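Local coordinates for BlEst2 (Bacillus licheniformis, PDB 6WPX), which probably hydrolyses ester bonds as a lipase-type enzyme and is captured here in its propeptide form, whose C-terminal domain has autoinhibitory effects, at residues P49-H54 / D79-D84; I314-L319 / W367-S372; L129-A134 / D192-R197. All coordinates share one frame; numbering follows the deposited sequence.

Contact 1: residues P49-H54 / D79-D84; sequences PIVFVH and DAAFID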
loop_
_atom_site.group_PDB
_atom_site.type_symbol
_atom_site.label_atom_id
_atom_site.label_comp_id
_atom_site.label_asym_id
_atom_site.label_seq_id
_atom_site.Cartn_x
_atom_site.Cartn_y
_atom_site.Cartn_z
ATOM N N PRO A 49 -8.541 -18.684 -22.158
ATOM C CA PRO A 49 -8.740 -17.235 -22.270
ATOM C C PRO A 49 -8.294 -16.531 -20.975
ATOM O O PRO A 49 -8.303 -17.123 -19.891
ATOM C CB PRO A 49 -10.259 -17.097 -22.455
ATOM C CG PRO A 49 -10.723 -18.508 -22.882
ATOM C CD PRO A 49 -9.829 -19.415 -22.136
ATOM N N ILE A 50 -7.881 -15.274 -21.094
ATOM C CA ILE A 50 -7.443 -14.519 -19.912
ATOM C C ILE A 50 -8.485 -13.507 -19.535
ATOM O O ILE A 50 -8.909 -12.728 -20.379
ATOM C CB ILE A 50 -6.074 -13.825 -20.132
ATOM C CG1 ILE A 50 -4.977 -14.800 -20.578
ATOM C CG2 ILE A 50 -5.666 -13.036 -18.892
ATOM C CD1 ILE A 50 -3.866 -14.092 -21.374
ATOM N N VAL A 51 -8.836 -13.459 -18.255
ATOM C CA VAL A 51 -9.705 -12.414 -17.726
ATOM C C VAL A 51 -8.794 -11.441 -16.980
ATOM O O VAL A 51 -8.132 -11.825 -16.014
ATOM C CB VAL A 51 -10.851 -12.948 -16.839
ATOM C CG1 VAL A 51 -11.641 -11.791 -16.204
ATOM C CG2 VAL A 51 -11.770 -13.843 -17.647
ATOM N N PHE A 52 -8.758 -10.187 -17.448
ATOM C CA PHE A 52 -7.934 -9.136 -16.850
ATOM C C PHE A 52 -8.737 -8.400 -15.813
ATOM O O PHE A 52 -9.846 -7.946 -16.098
ATOM C CB PHE A 52 -7.367 -8.202 -17.927
ATOM C CG PHE A 52 -6.309 -8.880 -18.770
ATOM C CD1 PHE A 52 -4.969 -8.886 -18.368
ATOM C CD2 PHE A 52 -6.645 -9.509 -19.967
ATOM C CE1 PHE A 52 -3.991 -9.503 -19.156
ATOM C CE2 PHE A 52 -5.655 -10.090 -20.773
ATOM C CZ PHE A 52 -4.337 -10.085 -20.357
ATOM N N VAL A 53 -8.200 -8.353 -14.575
ATOM C CA VAL A 53 -8.877 -7.766 -13.414
ATOM C C VAL A 53 -8.099 -6.556 -12.898
ATOM O O VAL A 53 -6.948 -6.697 -12.482
ATOM C CB VAL A 53 -9.167 -8.820 -12.310
ATOM C CG1 VAL A 53 -9.982 -8.210 -11.154
ATOM C CG2 VAL A 53 -9.901 -10.034 -12.883
ATOM N N HIS A 54 -8.723 -5.369 -12.970
ATOM C CA HIS A 54 -8.124 -4.104 -12.532
ATOM C C HIS A 54 -7.965 -4.031 -10.993
ATOM O O HIS A 54 -8.492 -4.870 -10.246
ATOM C CB HIS A 54 -8.962 -2.915 -13.016
ATOM C CG HIS A 54 -10.318 -2.861 -12.357
ATOM N ND1 HIS A 54 -10.490 -2.314 -11.096
ATOM C CD2 HIS A 54 -11.506 -3.339 -12.792
ATOM C CE1 HIS A 54 -11.783 -2.442 -10.823
ATOM N NE2 HIS A 54 -12.429 -3.064 -11.816
ATOM N N ASP A 79 -7.298 -15.508 -26.275
ATOM C CA ASP A 79 -8.574 -14.804 -26.183
ATOM C C ASP A 79 -8.560 -14.158 -24.810
ATOM O O ASP A 79 -7.775 -14.565 -23.935
ATOM C CB ASP A 79 -9.762 -15.739 -26.348
ATOM C CG ASP A 79 -10.044 -16.002 -27.804
ATOM O OD1 ASP A 79 -10.216 -15.010 -28.577
ATOM O OD2 ASP A 79 -10.091 -17.183 -28.179
ATOM N N ALA A 80 -9.363 -13.093 -24.638
ATOM C CA ALA A 80 -9.329 -12.354 -23.389
ATOM C C ALA A 80 -10.642 -11.695 -23.117
ATOM O O ALA A 80 -11.435 -11.505 -24.036
ATOM C CB ALA A 80 -8.212 -11.299 -23.437
ATOM N N ALA A 81 -10.880 -11.352 -21.848
ATOM C CA ALA A 81 -12.075 -10.633 -21.398
ATOM C C ALA A 81 -11.620 -9.632 -20.338
ATOM O O ALA A 81 -10.571 -9.812 -19.733
ATOM C CB ALA A 81 -13.123 -11.599 -20.844
ATOM N N PHE A 82 -12.337 -8.531 -20.213
ATOM C CA PHE A 82 -11.960 -7.441 -19.307
ATOM C C PHE A 82 -13.190 -7.110 -18.516
ATOM O O PHE A 82 -14.267 -7.021 -19.093
ATOM C CB PHE A 82 -11.481 -6.217 -20.134
ATOM C CG PHE A 82 -10.339 -6.564 -21.071
ATOM C CD1 PHE A 82 -10.587 -7.079 -22.340
ATOM C CD2 PHE A 82 -9.019 -6.436 -20.657
ATOM C CE1 PHE A 82 -9.529 -7.458 -23.183
ATOM C CE2 PHE A 82 -7.956 -6.790 -21.506
ATOM C CZ PHE A 82 -8.216 -7.328 -22.749
ATOM N N ILE A 83 -13.044 -6.947 -17.204
ATOM C CA ILE A 83 -14.176 -6.703 -16.322
ATOM C C ILE A 83 -14.016 -5.429 -15.491
ATOM O O ILE A 83 -12.902 -5.056 -15.110
ATOM C CB ILE A 83 -14.405 -7.968 -15.429
ATOM C CG1 ILE A 83 -15.733 -7.866 -14.617
ATOM C CG2 ILE A 83 -13.169 -8.258 -14.516
ATOM C CD1 ILE A 83 -16.238 -9.131 -14.018
ATOM N N ASP A 84 -15.148 -4.775 -15.207
ATOM C CA ASP A 84 -15.200 -3.646 -14.308
ATOM C C ASP A 84 -15.792 -4.212 -13.024
ATOM O O ASP A 84 -16.884 -4.782 -13.048
ATOM C CB ASP A 84 -16.151 -2.544 -14.814
ATOM C CG ASP A 84 -15.651 -1.754 -16.000
ATOM O OD1 ASP A 84 -14.487 -1.928 -16.372
ATOM O OD2 ASP A 84 -16.431 -0.940 -16.543
HETATM O O HOH W 1 -10.297 -5.224 -15.625
#
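Phe52 and Phe82 lie side by side on one face of two neighbouring parallel strands, their rings only 9° from parallel yet slid so far apart, with centroids at 5.3 Å, that they barely overlap. In register across the strands, both side chains leave the same face, and similar first torsions (chi1 -70° and -56°) put each CG anti to its carbonyl carbon. The tightest approach is Phe52 CD2 to Phe82 CE2, 3.4 Å. Ala80 CB lies at the edge of the Phe52 ring, in its plane, at 3.9 Å from CE2, while Ile50 CG2 sits over a face toward the rim. An alanine at Phe52 would probably open a gap beside Phe82 and Ala80 and take away the ring that Ile50 CG2 covers and that Trp63 meets. Phe52 touches Met69 and Phe82 touches Ala70, which places this face against helix 69-75, the connection of a beta-alpha-beta crossover from strand 50-53 to strand 80-83 in the central sheet of the alpha/beta-hydrolase fold. Ala81 carries the middle of the pairing: its N donates to Ile50 O, and its O receives a nearly straight bond from Phe52 N, 2.9 Å. On the other face Ala81 CB packs against Val51 CG2, and Ile83 CG2 reaches Val53 CG2 at 4.1 Å; helix 91-109 covers this face at Val51 and Ile83. From Val53 and Ile83 on the strands diverge, and a water lies between them, donating to Phe52 O at 2.8 Å and to Ile83 O at 2.7 Å. Beyond it, the edge of the His54 ring turns CD2 to Ile83 O, 3.2 Å away, while NE2 is hydrogen-bonded to Leu85 N.

Contact 2: residues I314-L319 / W367-S372; sequences ITVHWL and WKIASS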
loop_
_atom_site.group_PDB
_atom_site.type_symbol
_atom_site.label_atom_id
_atom_site.label_comp_id
_atom_site.label_asym_id
_atom_site.label_seq_id
_atom_site.Cartn_x
_atom_site.Cartn_y
_atom_site.Cartn_z
ATOM N N ILE A 314 17.522 12.429 4.591
ATOM C CA ILE A 314 16.137 12.616 4.960
ATOM C C ILE A 314 15.388 12.850 3.652
ATOM O O ILE A 314 15.926 13.470 2.738
ATOM C CB ILE A 314 15.846 13.742 6.019
ATOM C CG1 ILE A 314 16.402 15.122 5.590
ATOM C CG2 ILE A 314 16.330 13.346 7.433
ATOM C CD1 ILE A 314 15.856 16.338 6.379
ATOM N N THR A 315 14.161 12.338 3.568
ATOM C CA THR A 315 13.232 12.666 2.489
ATOM C C THR A 315 12.145 13.400 3.245
ATOM O O THR A 315 11.823 13.024 4.379
ATOM C CB THR A 315 12.814 11.499 1.593
ATOM O OG1 THR A 315 11.839 10.680 2.245
ATOM C CG2 THR A 315 14.012 10.666 1.065
ATOM N N VAL A 316 11.673 14.501 2.679
ATOM C CA VAL A 316 10.739 15.420 3.333
ATOM C C VAL A 316 9.559 15.603 2.403
ATOM O O VAL A 316 9.732 15.962 1.243
ATOM C CB VAL A 316 11.451 16.765 3.671
ATOM C CG1 VAL A 316 10.540 17.709 4.454
ATOM C CG2 VAL A 316 12.750 16.537 4.431
ATOM N N HIS A 317 8.368 15.296 2.901
ATOM C CA HIS A 317 7.161 15.327 2.098
ATOM C C HIS A 317 6.057 16.113 2.743
ATOM O O HIS A 317 5.725 15.865 3.901
ATOM C CB HIS A 317 6.660 13.886 1.837
ATOM C CG HIS A 317 7.749 12.974 1.412
ATOM N ND1 HIS A 317 8.085 12.833 0.080
ATOM C CD2 HIS A 317 8.590 12.229 2.158
ATOM C CE1 HIS A 317 9.125 12.020 0.057
ATOM N NE2 HIS A 317 9.459 11.626 1.280
ATOM N N TRP A 318 5.442 17.010 1.970
ATOM C CA TRP A 318 4.266 17.730 2.436
ATOM C C TRP A 318 3.126 17.316 1.498
ATOM O O TRP A 318 3.073 17.755 0.352
ATOM C CB TRP A 318 4.485 19.251 2.448
ATOM C CG TRP A 318 3.337 20.018 3.048
ATOM C CD1 TRP A 318 2.203 20.435 2.411
ATOM C CD2 TRP A 318 3.218 20.456 4.412
ATOM N NE1 TRP A 318 1.390 21.119 3.290
ATOM C CE2 TRP A 318 1.980 21.127 4.531
ATOM C CE3 TRP A 318 4.021 20.302 5.563
ATOM C CZ2 TRP A 318 1.556 21.708 5.735
ATOM C CZ3 TRP A 318 3.577 20.841 6.767
ATOM C CH2 TRP A 318 2.374 21.564 6.836
ATOM N N LEU A 319 2.255 16.422 1.967
ATOM C CA LEU A 319 1.091 15.971 1.182
ATOM C C LEU A 319 -0.028 16.923 1.448
ATOM O O LEU A 319 -0.237 17.306 2.592
ATOM C CB LEU A 319 0.653 14.549 1.557
ATOM C CG LEU A 319 1.570 13.395 1.124
ATOM C CD1 LEU A 319 2.751 13.229 2.098
ATOM C CD2 LEU A 319 0.776 12.121 1.027
ATOM N N TRP A 367 14.983 21.199 12.501
ATOM C CA TRP A 367 14.609 21.674 11.179
ATOM C C TRP A 367 13.175 22.115 11.297
ATOM O O TRP A 367 12.511 21.773 12.267
ATOM C CB TRP A 367 14.675 20.532 10.159
ATOM C CG TRP A 367 16.061 20.164 9.758
ATOM C CD1 TRP A 367 17.038 19.656 10.561
ATOM C CD2 TRP A 367 16.640 20.311 8.461
ATOM N NE1 TRP A 367 18.180 19.445 9.834
ATOM C CE2 TRP A 367 17.963 19.828 8.535
ATOM C CE3 TRP A 367 16.148 20.746 7.217
ATOM C CZ2 TRP A 367 18.827 19.826 7.432
ATOM C CZ3 TRP A 367 16.994 20.704 6.113
ATOM C CH2 TRP A 367 18.317 20.260 6.231
ATOM N N LYS A 368 12.677 22.832 10.293
ATOM C CA LYS A 368 11.308 23.321 10.295
ATOM C C LYS A 368 10.790 23.378 8.881
ATOM O O LYS A 368 11.459 23.895 7.977
ATOM C CB LYS A 368 11.257 24.708 10.979
ATOM C CG LYS A 368 9.880 25.385 11.018
ATOM C CD LYS A 368 9.883 26.688 11.867
ATOM C CE LYS A 368 10.687 27.825 11.275
ATOM N NZ LYS A 368 10.471 29.103 12.018
ATOM N N ILE A 369 9.595 22.820 8.681
ATOM C CA ILE A 369 8.917 22.900 7.397
ATOM C C ILE A 369 7.857 23.980 7.554
ATOM O O ILE A 369 7.289 24.137 8.637
ATOM C CB ILE A 369 8.337 21.544 6.887
ATOM C CG1 ILE A 369 7.911 21.663 5.377
ATOM C CG2 ILE A 369 7.147 21.085 7.748
ATOM C CD1 ILE A 369 8.158 20.487 4.565
ATOM N N ALA A 370 7.600 24.717 6.487
ATOM C CA ALA A 370 6.576 25.742 6.483
ATOM C C ALA A 370 5.767 25.627 5.205
ATOM O O ALA A 370 6.329 25.471 4.129
ATOM C CB ALA A 370 7.202 27.136 6.627
ATOM N N SER A 371 4.445 25.666 5.335
ATOM C CA SER A 371 3.534 25.656 4.188
ATOM C C SER A 371 2.700 26.922 4.266
ATOM O O SER A 371 2.046 27.174 5.281
ATOM C CB SER A 371 2.618 24.439 4.219
ATOM O OG SER A 371 1.753 24.427 3.096
ATOM N N SER A 372 2.783 27.745 3.222
ATOM C CA SER A 372 2.019 28.986 3.131
ATOM C C SER A 372 0.998 28.787 2.032
ATOM O O SER A 372 1.357 28.472 0.904
ATOM C CB SER A 372 2.932 30.176 2.833
ATOM O OG SER A 372 2.215 31.397 2.890
#
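Trp318 and Ser371 make the closest approach between two strands of different sheets, which face each other across the apolar interior of a beta sandwich, their local axes 9.3 Å apart and turned by -27°. Van der Waals contacts dominate. Ser371 CB lies over one face of the indole, toward its rim, 3.3 Å from CZ2 of Trp318. Ile369 CG2 meets the benzo ring obliquely at Trp318 CZ3, 3.7 Å, and the other branch of the same side chain ends at CD1, 3.7 Å from Val316 CG1, as the two side chains slide past each other in opposite directions. Farther along, Ile314 CD1 stands loosely over a face of Trp367. The polar relations are indirect. Trp318 NE1 and Ser371 OG are 3.3 Å apart at an angle too poor for a hydrogen bond. Instead each bonds to one carboxylate oxygen of Glu377, NE1 to OE1 and OG, anti to its own backbone N (chi1 -179°), to OE2. The two sheets are therefore joined here by apolar packing, with the polar groups of this pair satisfied through a shared third residue.

Contact 3: residues L129-A134 / D192-R197; sequences LIHHNA and DNHPNR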
loop_
_atom_site.group_PDB
_atom_site.type_symbol
_atom_site.label_atom_id
_atom_site.label_comp_id
_atom_site.label_asym_id
_atom_site.label_seq_id
_atom_site.Cartn_x
_atom_site.Cartn_y
_atom_site.Cartn_z
ATOM N N LEU A 129 -12.611 -16.830 -6.039
ATOM C CA LEU A 129 -12.341 -18.268 -6.131
ATOM C C LEU A 129 -12.546 -19.050 -4.851
ATOM O O LEU A 129 -13.157 -20.112 -4.883
ATOM C CB LEU A 129 -10.926 -18.488 -6.661
ATOM C CG LEU A 129 -10.813 -18.593 -8.181
ATOM C CD1 LEU A 129 -11.112 -17.300 -8.857
ATOM C CD2 LEU A 129 -9.446 -18.992 -8.565
ATOM N N ILE A 130 -11.998 -18.548 -3.737
ATOM C CA ILE A 130 -12.031 -19.264 -2.472
ATOM C C ILE A 130 -13.338 -19.056 -1.690
ATOM O O ILE A 130 -13.970 -20.028 -1.307
ATOM C CB ILE A 130 -10.756 -18.901 -1.659
ATOM C CG1 ILE A 130 -9.497 -19.502 -2.367
ATOM C CG2 ILE A 130 -10.881 -19.343 -0.176
ATOM C CD1 ILE A 130 -8.149 -18.937 -2.001
ATOM N N HIS A 131 -13.731 -17.815 -1.447
ATOM C CA HIS A 131 -14.907 -17.506 -0.639
ATOM C C HIS A 131 -16.216 -17.433 -1.450
ATOM O O HIS A 131 -17.294 -17.453 -0.859
ATOM C CB HIS A 131 -14.658 -16.231 0.181
ATOM C CG HIS A 131 -13.425 -16.323 1.031
ATOM N ND1 HIS A 131 -13.328 -17.233 2.070
ATOM C CD2 HIS A 131 -12.265 -15.634 0.949
ATOM C CE1 HIS A 131 -12.138 -17.044 2.611
ATOM N NE2 HIS A 131 -11.460 -16.094 1.970
ATOM N N HIS A 132 -16.135 -17.392 -2.793
ATOM C CA HIS A 132 -17.355 -17.337 -3.617
ATOM C C HIS A 132 -17.382 -18.433 -4.650
ATOM O O HIS A 132 -18.084 -18.328 -5.655
ATOM C CB HIS A 132 -17.562 -15.937 -4.219
ATOM C CG HIS A 132 -17.748 -14.903 -3.167
ATOM N ND1 HIS A 132 -16.669 -14.219 -2.638
ATOM C CD2 HIS A 132 -18.866 -14.538 -2.505
ATOM C CE1 HIS A 132 -17.172 -13.444 -1.691
ATOM N NE2 HIS A 132 -18.490 -13.588 -1.594
ATOM N N ASN A 133 -16.580 -19.482 -4.411
ATOM C CA ASN A 133 -16.504 -20.729 -5.195
ATOM C C ASN A 133 -16.321 -20.560 -6.719
ATOM O O ASN A 133 -16.773 -21.418 -7.487
ATOM C CB ASN A 133 -17.747 -21.592 -4.895
ATOM C CG ASN A 133 -17.985 -21.771 -3.422
ATOM O OD1 ASN A 133 -17.143 -22.304 -2.700
ATOM N ND2 ASN A 133 -19.099 -21.258 -2.936
ATOM N N ALA A 134 -15.649 -19.468 -7.155
ATOM C CA ALA A 134 -15.382 -19.253 -8.586
ATOM C C ALA A 134 -14.281 -20.171 -9.138
ATOM O O ALA A 134 -14.048 -20.170 -10.352
ATOM C CB ALA A 134 -15.037 -17.798 -8.862
ATOM N N ASP A 192 -5.884 -18.649 3.457
ATOM C CA ASP A 192 -4.736 -19.497 3.163
ATOM C C ASP A 192 -4.879 -20.972 3.554
ATOM O O ASP A 192 -4.246 -21.803 2.907
ATOM C CB ASP A 192 -3.454 -18.879 3.738
ATOM C CG ASP A 192 -3.078 -17.565 3.048
ATOM O OD1 ASP A 192 -3.633 -17.282 1.953
ATOM O OD2 ASP A 192 -2.257 -16.819 3.610
ATOM N N ASN A 193 -5.751 -21.303 4.518
ATOM C CA ASN A 193 -5.993 -22.679 4.932
ATOM C C ASN A 193 -7.435 -23.128 4.649
ATOM O O ASN A 193 -7.871 -24.163 5.161
ATOM C CB ASN A 193 -5.611 -22.876 6.410
ATOM C CG ASN A 193 -4.120 -22.883 6.627
ATOM O OD1 ASN A 193 -3.376 -23.694 6.049
ATOM N ND2 ASN A 193 -3.651 -21.962 7.452
ATOM N N HIS A 194 -8.171 -22.347 3.832
ATOM C CA HIS A 194 -9.525 -22.677 3.398
ATOM C C HIS A 194 -9.375 -23.850 2.400
ATOM O O HIS A 194 -8.470 -23.797 1.556
ATOM C CB HIS A 194 -10.165 -21.474 2.679
ATOM C CG HIS A 194 -11.633 -21.627 2.386
ATOM N ND1 HIS A 194 -12.097 -22.472 1.376
ATOM C CD2 HIS A 194 -12.697 -21.021 2.965
ATOM C CE1 HIS A 194 -13.416 -22.379 1.405
ATOM N NE2 HIS A 194 -13.824 -21.505 2.327
ATOM N N PRO A 195 -10.248 -24.887 2.451
ATOM C CA PRO A 195 -10.109 -26.009 1.493
ATOM C C PRO A 195 -10.088 -25.594 0.013
ATOM O O PRO A 195 -9.396 -26.224 -0.782
ATOM C CB PRO A 195 -11.307 -26.920 1.809
ATOM C CG PRO A 195 -11.752 -26.542 3.149
ATOM C CD PRO A 195 -11.362 -25.109 3.400
ATOM N N ASN A 196 -10.787 -24.506 -0.346
ATOM C CA ASN A 196 -10.819 -24.051 -1.747
ATOM C C ASN A 196 -9.489 -23.504 -2.273
ATOM O O ASN A 196 -9.314 -23.435 -3.480
ATOM C CB ASN A 196 -11.947 -23.041 -1.981
ATOM C CG ASN A 196 -13.311 -23.688 -2.081
ATOM O OD1 ASN A 196 -13.446 -24.909 -2.205
ATOM N ND2 ASN A 196 -14.352 -22.874 -2.036
ATOM N N ARG A 197 -8.576 -23.085 -1.374
ATOM C CA ARG A 197 -7.280 -22.511 -1.741
ATOM C C ARG A 197 -6.454 -23.461 -2.595
ATOM O O ARG A 197 -5.856 -23.027 -3.576
ATOM C CB ARG A 197 -6.505 -22.064 -0.490
ATOM C CG ARG A 197 -5.199 -21.311 -0.791
ATOM C CD ARG A 197 -4.013 -22.272 -0.902
ATOM N NE ARG A 197 -3.623 -22.781 0.407
ATOM C CZ ARG A 197 -2.660 -23.668 0.633
ATOM N NH1 ARG A 197 -2.367 -24.027 1.867
ATOM N NH2 ARG A 197 -2.003 -24.224 -0.381
#
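In the last turn of helix 121-131, Ile130 meets Asn196 and His194 of the loop that leads from helix 181-191 to strand 201-205. The amide of Asn196 does the gripping. Its ND2 donates a well-directed bond to Ile130 O, 3.0 Å, and a more bent one (131°) to Asn133 OD1, 2.9 Å. Both acceptors lie close to the Asn196 amide plane, whereas the Asn133 and Asn196 amide planes stand 86° apart. On the other end of the same amide, OD1 is hydrogen-bonded to Lys199 NZ, a charge that would probably polarise the group and strengthen ND2 as a donor. The helix follows directly on strand 113-118 of the central sheet, a position consistent with the helix behind the nucleophile elbow of alpha/beta hydrolases, so the contact ties its far end to the loop before strand 201-205 of the same sheet. Beside these bonds, Ile130 packs on the loop. Its CG2 makes a CH-pi contact over one face of the His194 ring, 3.8 Å from its centroid, and it also lies over the centre of the His131 ring. The two imidazoles meet obliquely, His131 ND1 being 3.9 Å from His194 CD2; His131 NE2 bonds to Thr191 OG1. The His194 ring is held on one edge by its own loop, since Asn196 N donates to ND1 in the ring plane at 3.0 Å. Ile130 CD1 runs on beside Arg197, 3.8 Å from its CB. The bent chain of Arg197 then turns its guanidinium back on the loop, where NE donates to Asp192 O at 2.8 Å.

Followed from the N terminus, the chain meets the contacts in the order 1, 3, 2, each loop closing before the next opens, so that none nests or crosses. Contact 1 closes the shortest, 24 residues holding the crossover helix 69-75. Contact 3 opens at the end of helix 121-131 and returns after 57 residues, about half of them helical, which include strand 138-144. These two lie within the alpha/beta part, their centres 20 Å apart, the first pairing two strands of the central sheet, the second joining the end of helix 121-131 to the loop before strand 201-205. Contact 2, whose 47 intervening residues contain strands but no helix, joins two antiparallel sheets about 42 Å from contact 1 and 46 Å from contact 3, centre to centre.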